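Local structure of carbohydrate oxidase (Microdochium nivale, 3RJA) at the FAD/ABL site and the ABL site. The protein oxidises the C1 hydroxyl of mono-, oligo- and polysaccharides to the lactone, using FAD and passing the electrons to molecular oxygen to give hydrogen peroxide. Coordinates in Å, arbitrary orientation; residue numbers count along the deposited sequence, not the author numbering.

Contact 1: the FAD/ABL site. Residues 65, 67-72, 76, 132, 135-136, 138-140, 146, 192, 196-197, 304, 356, 387, 391, 427-428. With FAD (flavin-adenine dinucleotide), chain B; ABL ((2R,3R,4R,5R)-4,5-dihydroxy-2-(hydroxymethyl)-6-oxopiperidin-3-yl beta-D-glucopyranoside), chain C.
FAD is held in this active site by two covalent tethers: His70 ND1 is bonded to the flavin 8-methyl carbon C8M, and Cys132 SG to C6 of the benzenoid ring that carries it. Backbone amides grip the diphosphate in pairs: Ser67 and Gly69 on O1A, Gly68 and Gly139 on O1P, His70 and Gly136 on O2P. Gly139 lies in helix 137-142, whose N-terminal end probably helps to offset the phosphate charge. Phe146 reads the pyrimidine edge through its backbone, its O accepting from FAD N3 at 2.6 Å and its N donating to O2. Val197 does the same for adenine, its N reaching FAD N1A at 2.9 Å. His140, CG anti to the backbone N (chi1 -169°), turns ND1 to the ribityl FAD O2' at 2.9 Å.

The substrate analogue ABL, poorly ordered, stacks its lactam over the flavin face, ABL C1A 3.2 Å from FAD N5, a placement suited to hydride transfer from the substrate C1. ABL N5 donates to Tyr72 OH at 2.9 Å. Tyr72 OH donates in turn to a lone pair of Gln387 OE1 at 2.7 Å, which probably holds it in place. Tyr428 OH, 3.3 Å from ABL O1A, is probably the general base for the substrate C1 hydroxyl. Arg391, bent at chi3 (78°), brings NH1 to 2.8 Å from the glucosyl ABL O2.

Val135 CG2 caps the opposite face of the flavin, over the benzenoid ring. Gln387 CD lies over the centre of the Tyr428 ring. The cofactor runs through the loops around strand 63-66 and helix 137-142, while strands 352-359 and 384-392 carry Gln356, Gln387 and Arg391 to the sugar.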
loop_
_atom_site.group_PDB
_atom_site.type_symbol
_atom_site.label_atom_id
_atom_site.label_comp_id
_atom_site.label_asym_id
_atom_site.label_seq_id
_atom_site.Cartn_x
_atom_site.Cartn_y
_atom_site.Cartn_z
ATOM N N ALA A 65 5.073 15.369 -0.514
ATOM C CA ALA A 65 3.818 15.245 -1.305
ATOM C C ALA A 65 2.752 14.421 -0.569
ATOM O O ALA A 65 3.066 13.420 0.077
ATOM C CB ALA A 65 4.101 14.657 -2.647
ATOM N N SER A 67 -0.846 12.559 -1.510
ATOM C CA SER A 67 -1.663 12.163 -2.638
ATOM C C SER A 67 -3.062 11.795 -2.082
ATOM O O SER A 67 -3.949 12.645 -2.060
ATOM C CB SER A 67 -0.967 10.995 -3.359
ATOM O OG SER A 67 -1.740 10.454 -4.400
ATOM N N GLY A 68 -3.255 10.554 -1.606
ATOM C CA GLY A 68 -4.522 10.175 -0.962
ATOM C C GLY A 68 -4.502 10.360 0.556
ATOM O O GLY A 68 -5.549 10.257 1.216
ATOM N N GLY A 69 -3.296 10.524 1.116
ATOM C CA GLY A 69 -3.120 10.780 2.541
ATOM C C GLY A 69 -3.289 9.547 3.399
ATOM O O GLY A 69 -3.405 9.638 4.636
ATOM N N HIS A 70 -3.253 8.385 2.764
ATOM C CA HIS A 70 -3.386 7.128 3.484
ATOM C C HIS A 70 -2.164 6.601 4.248
ATOM O O HIS A 70 -2.271 5.590 4.957
ATOM C CB HIS A 70 -4.048 6.067 2.592
ATOM C CG HIS A 70 -5.541 6.126 2.657
ATOM N ND1 HIS A 70 -6.283 5.261 3.433
ATOM C CD2 HIS A 70 -6.423 7.004 2.116
ATOM C CE1 HIS A 70 -7.566 5.588 3.339
ATOM N NE2 HIS A 70 -7.677 6.638 2.546
ATOM N N SER A 71 -1.029 7.300 4.167
ATOM C CA SER A 71 0.114 6.914 5.017
ATOM C C SER A 71 -0.301 6.657 6.478
ATOM O O SER A 71 -0.858 7.543 7.153
ATOM C CB SER A 71 1.188 7.973 5.050
ATOM O OG SER A 71 2.211 7.561 5.934
ATOM N N TYR A 72 0.007 5.452 6.970
ATOM C CA TYR A 72 -0.359 5.081 8.343
ATOM C C TYR A 72 0.474 5.914 9.302
ATOM O O TYR A 72 0.117 6.072 10.466
ATOM C CB TYR A 72 -0.118 3.598 8.583
ATOM C CG TYR A 72 -1.045 2.646 7.837
ATOM C CD1 TYR A 72 -2.141 3.107 7.090
ATOM C CD2 TYR A 72 -0.846 1.257 7.923
ATOM C CE1 TYR A 72 -3.015 2.200 6.451
ATOM C CE2 TYR A 72 -1.667 0.373 7.296
ATOM C CZ TYR A 72 -2.763 0.833 6.559
ATOM O OH TYR A 72 -3.579 -0.095 5.935
ATOM N N GLY A 76 2.808 11.819 4.372
ATOM C CA GLY A 76 2.482 12.787 3.322
ATOM C C GLY A 76 2.696 14.221 3.820
ATOM O O GLY A 76 2.895 15.140 3.010
ATOM N N CYS A 132 -9.039 -0.316 -1.187
ATOM C CA CYS A 132 -9.636 0.850 -0.549
ATOM C C CYS A 132 -9.833 1.987 -1.570
ATOM O O CYS A 132 -8.871 2.440 -2.181
ATOM C CB CYS A 132 -8.749 1.305 0.628
ATOM S SG CYS A 132 -8.396 -0.016 1.852
ATOM N N VAL A 135 -7.595 5.436 -1.253
ATOM C CA VAL A 135 -6.136 5.399 -1.357
ATOM C C VAL A 135 -5.648 6.190 -2.578
ATOM O O VAL A 135 -6.220 6.099 -3.655
ATOM C CB VAL A 135 -5.612 3.940 -1.353
ATOM C CG1 VAL A 135 -4.126 3.866 -1.715
ATOM C CG2 VAL A 135 -5.823 3.353 0.049
ATOM N N GLY A 136 -4.609 6.989 -2.396
ATOM C CA GLY A 136 -4.032 7.733 -3.501
ATOM C C GLY A 136 -3.174 6.835 -4.391
ATOM O O GLY A 136 -2.466 5.938 -3.902
ATOM N N SER A 138 -0.457 7.725 -5.892
ATOM C CA SER A 138 1.000 7.940 -5.814
ATOM C C SER A 138 1.670 7.185 -4.685
ATOM O O SER A 138 2.618 6.483 -4.938
ATOM C CB SER A 138 1.403 9.418 -5.813
ATOM O OG SER A 138 0.933 10.044 -6.984
ATOM N N GLY A 139 1.196 7.330 -3.444
ATOM C CA GLY A 139 1.763 6.526 -2.346
ATOM C C GLY A 139 1.666 5.029 -2.583
ATOM O O GLY A 139 2.591 4.270 -2.277
ATOM N N HIS A 140 0.540 4.605 -3.137
ATOM C CA HIS A 140 0.237 3.188 -3.355
ATOM C C HIS A 140 1.180 2.575 -4.390
ATOM O O HIS A 140 1.883 1.595 -4.093
ATOM C CB HIS A 140 -1.217 3.036 -3.815
ATOM C CG HIS A 140 -1.733 1.621 -3.835
ATOM N ND1 HIS A 140 -2.000 0.910 -2.682
ATOM C CD2 HIS A 140 -2.113 0.825 -4.869
ATOM C CE1 HIS A 140 -2.510 -0.272 -3.005
ATOM N NE2 HIS A 140 -2.564 -0.356 -4.329
ATOM N N PHE A 146 -0.856 -3.931 -3.254
ATOM C CA PHE A 146 -1.315 -5.307 -3.315
ATOM C C PHE A 146 -2.839 -5.392 -3.149
ATOM O O PHE A 146 -3.402 -4.721 -2.277
ATOM C CB PHE A 146 -0.617 -6.151 -2.214
ATOM C CG PHE A 146 -0.976 -7.619 -2.271
ATOM C CD1 PHE A 146 -0.220 -8.501 -3.055
ATOM C CD2 PHE A 146 -2.089 -8.116 -1.580
ATOM C CE1 PHE A 146 -0.537 -9.856 -3.107
ATOM C CE2 PHE A 146 -2.447 -9.450 -1.659
ATOM C CZ PHE A 146 -1.645 -10.336 -2.420
ATOM N N SER A 192 8.748 7.428 -3.019
ATOM C CA SER A 192 8.680 8.632 -2.212
ATOM C C SER A 192 10.047 9.274 -2.004
ATOM O O SER A 192 10.124 10.429 -1.613
ATOM C CB SER A 192 8.042 8.329 -0.849
ATOM O OG SER A 192 8.663 7.212 -0.225
ATOM N N ILE A 196 8.849 14.121 -6.832
ATOM C CA ILE A 196 7.377 14.074 -6.744
ATOM C C ILE A 196 6.894 13.612 -8.128
ATOM O O ILE A 196 7.122 14.313 -9.141
ATOM C CB ILE A 196 6.794 15.431 -6.322
ATOM C CG1 ILE A 196 7.354 15.814 -4.950
ATOM C CG2 ILE A 196 5.230 15.403 -6.342
ATOM C CD1 ILE A 196 6.996 17.196 -4.456
ATOM N N VAL A 197 6.305 12.422 -8.195
ATOM C CA VAL A 197 5.785 11.933 -9.473
ATOM C C VAL A 197 4.605 12.819 -9.868
ATOM O O VAL A 197 3.680 13.041 -9.058
ATOM C CB VAL A 197 5.346 10.450 -9.435
ATOM C CG1 VAL A 197 4.725 10.024 -10.817
ATOM C CG2 VAL A 197 6.547 9.544 -9.057
ATOM N N ASN A 304 -15.743 -1.774 1.036
ATOM C CA ASN A 304 -16.292 -1.422 2.342
ATOM C C ASN A 304 -17.070 -0.099 2.336
ATOM O O ASN A 304 -17.252 0.502 3.388
ATOM C CB ASN A 304 -15.202 -1.382 3.422
ATOM C CG ASN A 304 -14.685 -2.760 3.770
ATOM O OD1 ASN A 304 -15.461 -3.713 3.847
ATOM N ND2 ASN A 304 -13.367 -2.882 3.967
ATOM N N GLN A 356 -4.336 -9.658 8.554
ATOM C CA GLN A 356 -4.568 -10.264 7.245
ATOM C C GLN A 356 -3.300 -10.973 6.854
ATOM O O GLN A 356 -2.212 -10.384 6.913
ATOM C CB GLN A 356 -4.937 -9.213 6.193
ATOM C CG GLN A 356 -6.205 -8.476 6.545
ATOM C CD GLN A 356 -6.489 -7.281 5.682
ATOM O OE1 GLN A 356 -7.650 -6.982 5.367
ATOM N NE2 GLN A 356 -5.444 -6.574 5.305
ATOM N N GLN A 387 -0.554 -7.979 7.488
ATOM C CA GLN A 387 -0.949 -6.732 8.116
ATOM C C GLN A 387 -1.533 -6.982 9.510
ATOM O O GLN A 387 -2.351 -7.905 9.699
ATOM C CB GLN A 387 -1.951 -5.953 7.241
ATOM C CG GLN A 387 -2.323 -4.592 7.892
ATOM C CD GLN A 387 -3.103 -3.650 6.998
ATOM O OE1 GLN A 387 -3.081 -2.430 7.213
ATOM N NE2 GLN A 387 -3.841 -4.207 6.011
ATOM N N ARG A 391 -7.206 -0.569 16.077
ATOM C CA ARG A 391 -7.996 0.648 15.911
ATOM C C ARG A 391 -8.955 1.020 17.079
ATOM O O ARG A 391 -9.851 0.266 17.422
ATOM C CB ARG A 391 -8.790 0.587 14.600
ATOM C CG ARG A 391 -9.694 1.792 14.415
ATOM C CD ARG A 391 -10.340 1.853 13.056
ATOM N NE ARG A 391 -11.490 0.962 12.879
ATOM C CZ ARG A 391 -11.747 0.280 11.740
ATOM N NH1 ARG A 391 -10.901 0.311 10.673
ATOM N NH2 ARG A 391 -12.842 -0.471 11.662
ATOM N N ASN A 427 4.113 0.332 2.618
ATOM C CA ASN A 427 2.680 0.745 2.419
ATOM C C ASN A 427 1.805 0.482 3.669
ATOM O O ASN A 427 0.697 1.022 3.795
ATOM C CB ASN A 427 2.045 0.151 1.162
ATOM C CG ASN A 427 2.224 1.052 -0.065
ATOM O OD1 ASN A 427 2.557 2.254 0.051
ATOM N ND2 ASN A 427 2.033 0.473 -1.246
ATOM N N TYR A 428 2.341 -0.298 4.606
ATOM C CA TYR A 428 1.774 -0.367 5.945
ATOM C C TYR A 428 2.750 0.307 6.912
ATOM O O TYR A 428 3.303 -0.335 7.822
ATOM C CB TYR A 428 1.497 -1.814 6.342
ATOM C CG TYR A 428 0.563 -2.570 5.431
ATOM C CD1 TYR A 428 -0.438 -1.895 4.717
ATOM C CD2 TYR A 428 0.629 -3.977 5.325
ATOM C CE1 TYR A 428 -1.321 -2.562 3.895
ATOM C CE2 TYR A 428 -0.263 -4.669 4.472
ATOM C CZ TYR A 428 -1.240 -3.933 3.770
ATOM O OH TYR A 428 -2.160 -4.531 2.941
HETATM P PA FAD B . 0.089 9.533 1.099
HETATM O O1A FAD B . -0.466 10.729 0.372
HETATM O O2A FAD B . -0.013 9.600 2.602
HETATM O O5B FAD B . 1.629 9.348 0.693
HETATM C C5B FAD B . 2.309 8.145 1.036
HETATM C C4B FAD B . 3.811 8.335 0.762
HETATM O O4B FAD B . 4.022 8.529 -0.637
HETATM C C3B FAD B . 4.394 9.561 1.461
HETATM O O3B FAD B . 5.783 9.329 1.708
HETATM C C2B FAD B . 4.270 10.620 0.370
HETATM O O2B FAD B . 5.112 11.742 0.488
HETATM C C1B FAD B . 4.597 9.787 -0.861
HETATM N N9A FAD B . 3.992 10.381 -2.049
HETATM C C8A FAD B . 2.681 10.815 -2.220
HETATM N N7A FAD B . 2.581 11.295 -3.489
HETATM C C5A FAD B . 3.763 11.151 -4.108
HETATM C C6A FAD B . 4.190 11.483 -5.397
HETATM N N6A FAD B . 3.340 12.040 -6.288
HETATM N N1A FAD B . 5.499 11.188 -5.742
HETATM C C2A FAD B . 6.371 10.624 -4.817
HETATM N N3A FAD B . 5.965 10.332 -3.530
HETATM C C4A FAD B . 4.667 10.588 -3.201
HETATM N N1 FAD B . -2.092 -1.101 0.678
HETATM C C2 FAD B . -2.019 -2.192 -0.195
HETATM O O2 FAD B . -0.952 -2.535 -0.719
HETATM N N3 FAD B . -3.212 -2.841 -0.503
HETATM C C4 FAD B . -4.470 -2.429 -0.107
HETATM O O4 FAD B . -5.502 -3.002 -0.525
HETATM C C4X FAD B . -4.493 -1.294 0.868
HETATM N N5 FAD B . -5.647 -0.836 1.324
HETATM C C5X FAD B . -5.712 0.271 2.137
HETATM C C6 FAD B . -6.963 0.804 2.541
HETATM C C7 FAD B . -7.042 1.992 3.243
HETATM C C7M FAD B . -8.407 2.554 3.691
HETATM C C8 FAD B . -5.861 2.745 3.447
HETATM C C8M FAD B . -5.898 4.066 4.189
HETATM C C9 FAD B . -4.625 2.208 3.120
HETATM C C9A FAD B . -4.524 0.979 2.438
HETATM N N10 FAD B . -3.289 0.474 1.964
HETATM C C10 FAD B . -3.234 -0.713 1.249
HETATM C "C1'" FAD B . -2.024 1.209 2.294
HETATM C "C2'" FAD B . -1.625 2.128 1.148
HETATM O "O2'" FAD B . -1.100 1.347 0.082
HETATM C "C3'" FAD B . -0.547 3.084 1.606
HETATM O "O3'" FAD B . -0.962 3.763 2.772
HETATM C "C4'" FAD B . -0.217 4.071 0.474
HETATM O "O4'" FAD B . 1.092 4.525 0.631
HETATM C "C5'" FAD B . -1.208 5.238 0.432
HETATM O "O5'" FAD B . -0.883 6.093 -0.629
HETATM P P FAD B . -1.406 7.630 -0.578
HETATM O O1P FAD B . -1.043 8.346 -1.845
HETATM O O2P FAD B . -2.907 7.647 -0.281
HETATM O O3P FAD B . -0.608 8.134 0.714
HETATM C C1A ABL C . -5.692 -2.399 4.128
HETATM O O1A ABL C . -4.578 -2.444 3.557
HETATM C C2A ABL C . -6.709 -3.548 3.970
HETATM O O2A ABL C . -6.561 -4.074 2.651
HETATM C C3A ABL C . -8.175 -3.115 4.224
HETATM O O3A ABL C . -8.952 -4.331 4.364
HETATM C C4A ABL C . -8.254 -2.346 5.528
HETATM O O1 ABL C . -9.617 -1.958 5.838
HETATM C C5A ABL C . -7.387 -1.045 5.411
HETATM N N5 ABL C . -6.018 -1.344 4.912
HETATM C C6A ABL C . -7.194 -0.332 6.774
HETATM O O6A ABL C . -6.962 1.084 6.651
HETATM C C1 ABL C . -10.390 -2.754 6.781
HETATM C C2 ABL C . -11.498 -1.891 7.435
HETATM O O2 ABL C . -10.879 -0.786 8.104
HETATM C C3 ABL C . -12.314 -2.760 8.402
HETATM O O3 ABL C . -13.364 -2.014 9.015
HETATM C C4 ABL C . -12.850 -4.009 7.629
HETATM O O4 ABL C . -13.630 -4.856 8.460
HETATM C C5 ABL C . -11.675 -4.796 7.036
HETATM O O5 ABL C . -10.934 -3.910 6.162
HETATM C C6 ABL C . -12.125 -6.065 6.301
HETATM O O6 ABL C . -13.082 -5.845 5.315
HETATM O O HOH W 1 7.273 13.311 -0.530
HETATM O O HOH W 2 0.989 3.385 5.046
HETATM O O HOH W 3 0.091 11.189 4.719
#

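Contact 2: the ABL site. Residues 13-16, 19, 21-22, 42. With ABL ((2R,3R,4R,5R)-4,5-dihydroxy-2-(hydroxymethyl)-6-oxopiperidin-3-yl beta-D-glucopyranoside), chain D.
A second, partly occupied ABL lies against a loop and helix start near the N-terminus, much of its surface not covered by the protein; it may reflect ligand added for crystallography, and the structure alone does not show a role in catalysis. Recognition centres on the lactam carbonyl. ABL O1A accepts from Ile16 N at 3.0 Å in a fairly straight bond (163° at H), and Thr19 OG1 lies 2.7 Å from ABL O1A. The Thr19 hydroxyl occupies the crowded position between its backbone N and carbonyl carbon (chi1 66°), which also puts OG1 2.8 Å from the hydroxyl ABL O2A. Its one hydrogen can serve O1A or a lone pair of Ile16 O, while O2A may donate to OG1. An alanine here would probably loosen the grip on O1A and O2A and weaken the tie to the Ile16 loop.

Asp15 OD1 stands 2.8 Å from ABL N5 in a bent hydrogen bond, well off the plane around N5, with Ile14 O on the opposite side; Asp15 and Ile16 thus probably match the amide's donor and acceptor. Packing is light. Asp21 CB sits over the lactam face, 3.4 Å from ABL C1A. Gln42, extended to CD and then turned at chi3 (-98°), covers the hydroxymethyl end on the Asp21 side, CD 3.6 Å from ABL C6A. Gln42 NE2 also reaches water 4 at 2.7 Å, and this water lies 2.8 Å from the glucosyl hydroxyl ABL O2.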
loop_
_atom_site.group_PDB
_atom_site.type_symbol
_atom_site.label_atom_id
_atom_site.label_comp_id
_atom_site.label_asym_id
_atom_site.label_seq_id
_atom_site.Cartn_x
_atom_site.Cartn_y
_atom_site.Cartn_z
ATOM N N PRO A 13 -1.656 27.850 -6.060
ATOM C CA PRO A 13 -2.727 28.005 -5.052
ATOM C C PRO A 13 -2.277 27.475 -3.690
ATOM O O PRO A 13 -1.534 26.486 -3.602
ATOM C CB PRO A 13 -3.885 27.185 -5.618
ATOM C CG PRO A 13 -3.557 27.007 -7.096
ATOM C CD PRO A 13 -2.069 26.994 -7.188
ATOM N N ILE A 14 -2.656 28.195 -2.640
ATOM C CA ILE A 14 -2.276 27.819 -1.302
ATOM C C ILE A 14 -3.529 27.691 -0.460
ATOM O O ILE A 14 -4.508 28.337 -0.749
ATOM C CB ILE A 14 -1.252 28.798 -0.685
ATOM C CG1 ILE A 14 -1.769 30.242 -0.674
ATOM C CG2 ILE A 14 0.103 28.688 -1.425
ATOM C CD1 ILE A 14 -0.953 31.191 0.210
ATOM N N ASP A 15 -3.516 26.833 0.559
ATOM C CA ASP A 15 -4.658 26.763 1.459
ATOM C C ASP A 15 -4.524 27.861 2.524
ATOM O O ASP A 15 -3.427 28.217 2.929
ATOM C CB ASP A 15 -4.790 25.382 2.136
ATOM C CG ASP A 15 -5.271 24.287 1.198
ATOM O OD1 ASP A 15 -5.870 24.557 0.130
ATOM O OD2 ASP A 15 -5.054 23.103 1.553
ATOM N N ILE A 16 -5.661 28.380 2.957
ATOM C CA ILE A 16 -5.725 29.448 3.953
ATOM C C ILE A 16 -6.185 28.837 5.263
ATOM O O ILE A 16 -7.304 28.336 5.330
ATOM C CB ILE A 16 -6.750 30.548 3.539
ATOM C CG1 ILE A 16 -6.275 31.281 2.287
ATOM C CG2 ILE A 16 -6.996 31.545 4.689
ATOM C CD1 ILE A 16 -4.792 31.507 2.266
ATOM N N THR A 19 -10.132 27.856 6.544
ATOM C CA THR A 19 -11.106 27.645 5.470
ATOM C C THR A 19 -11.387 26.142 5.281
ATOM O O THR A 19 -10.576 25.287 5.697
ATOM C CB THR A 19 -10.631 28.243 4.135
ATOM O OG1 THR A 19 -9.471 27.546 3.668
ATOM C CG2 THR A 19 -10.306 29.724 4.264
ATOM N N ASP A 21 -11.190 24.208 2.590
ATOM C CA ASP A 21 -10.117 23.521 1.880
ATOM C C ASP A 21 -8.948 23.191 2.806
ATOM O O ASP A 21 -8.446 22.083 2.770
ATOM C CB ASP A 21 -9.647 24.320 0.663
ATOM C CG ASP A 21 -10.542 24.097 -0.557
ATOM O OD1 ASP A 21 -10.204 23.239 -1.405
ATOM O OD2 ASP A 21 -11.596 24.759 -0.661
ATOM N N TYR A 22 -8.551 24.149 3.649
ATOM C CA TYR A 22 -7.428 23.916 4.563
ATOM C C TYR A 22 -7.766 22.791 5.551
ATOM O O TYR A 22 -7.008 21.828 5.664
ATOM C CB TYR A 22 -7.018 25.199 5.306
ATOM C CG TYR A 22 -5.864 25.000 6.267
ATOM C CD1 TYR A 22 -6.084 24.586 7.574
ATOM C CD2 TYR A 22 -4.556 25.229 5.863
ATOM C CE1 TYR A 22 -5.016 24.403 8.460
ATOM C CE2 TYR A 22 -3.498 25.035 6.718
ATOM C CZ TYR A 22 -3.729 24.621 8.017
ATOM O OH TYR A 22 -2.651 24.457 8.875
ATOM N N GLN A 42 -1.838 23.639 -2.923
ATOM C CA GLN A 42 -2.873 22.775 -3.493
ATOM C C GLN A 42 -2.719 22.851 -5.021
ATOM O O GLN A 42 -3.322 23.724 -5.679
ATOM C CB GLN A 42 -4.257 23.244 -3.054
ATOM C CG GLN A 42 -5.380 22.233 -3.334
ATOM C CD GLN A 42 -6.764 22.827 -3.125
ATOM O OE1 GLN A 42 -7.389 22.652 -2.057
ATOM N NE2 GLN A 42 -7.252 23.521 -4.130
HETATM C C1A ABL D . -8.118 27.298 0.344
HETATM O O1A ABL D . -7.861 26.986 1.530
HETATM C C2A ABL D . -9.244 28.274 -0.004
HETATM O O2A ABL D . -10.207 28.179 1.043
HETATM C C3A ABL D . -9.935 27.865 -1.315
HETATM O O3A ABL D . -10.891 28.887 -1.651
HETATM C C4A ABL D . -8.924 27.754 -2.422
HETATM O O1 ABL D . -9.567 27.365 -3.651
HETATM C C5A ABL D . -8.021 26.556 -2.020
HETATM N N5 ABL D . -7.422 26.780 -0.692
HETATM C C6A ABL D . -6.851 26.422 -3.021
HETATM O O6A ABL D . -6.424 27.697 -3.463
HETATM C C1 ABL D . -9.590 28.233 -4.810
HETATM C C2 ABL D . -10.303 27.502 -5.963
HETATM O O2 ABL D . -9.621 26.285 -6.285
HETATM C C3 ABL D . -10.368 28.390 -7.198
HETATM O O3 ABL D . -11.208 27.743 -8.137
HETATM C C4 ABL D . -10.889 29.814 -6.828
HETATM O O4 ABL D . -10.737 30.688 -7.937
HETATM C C5 ABL D . -10.125 30.379 -5.626
HETATM O O5 ABL D . -10.275 29.438 -4.552
HETATM C C6 ABL D . -10.535 31.800 -5.215
HETATM O O6 ABL D . -11.898 31.973 -4.929
HETATM O O HOH W 4 -9.790 23.826 -4.854
#

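Contact 1 and contact 2 lie in the same chain, the centres of their C-alpha atoms about 22 Å apart, and have no residue in common. They bind separate copies of ABL: contact 1 sets its copy against the flavin, as oxidation requires, whereas contact 2 has no cofactor and draws on the N-terminal loop, helix 20-25 and strand 39-42. Contact 1 instead gathers residues from strand 63-66 through to the 3-10 helix 426-428. With one protein chain in the assembly, neither site bridges subunits, and contact 2 may be an incidental, partly occupied site; the structure alone does not show a role for it.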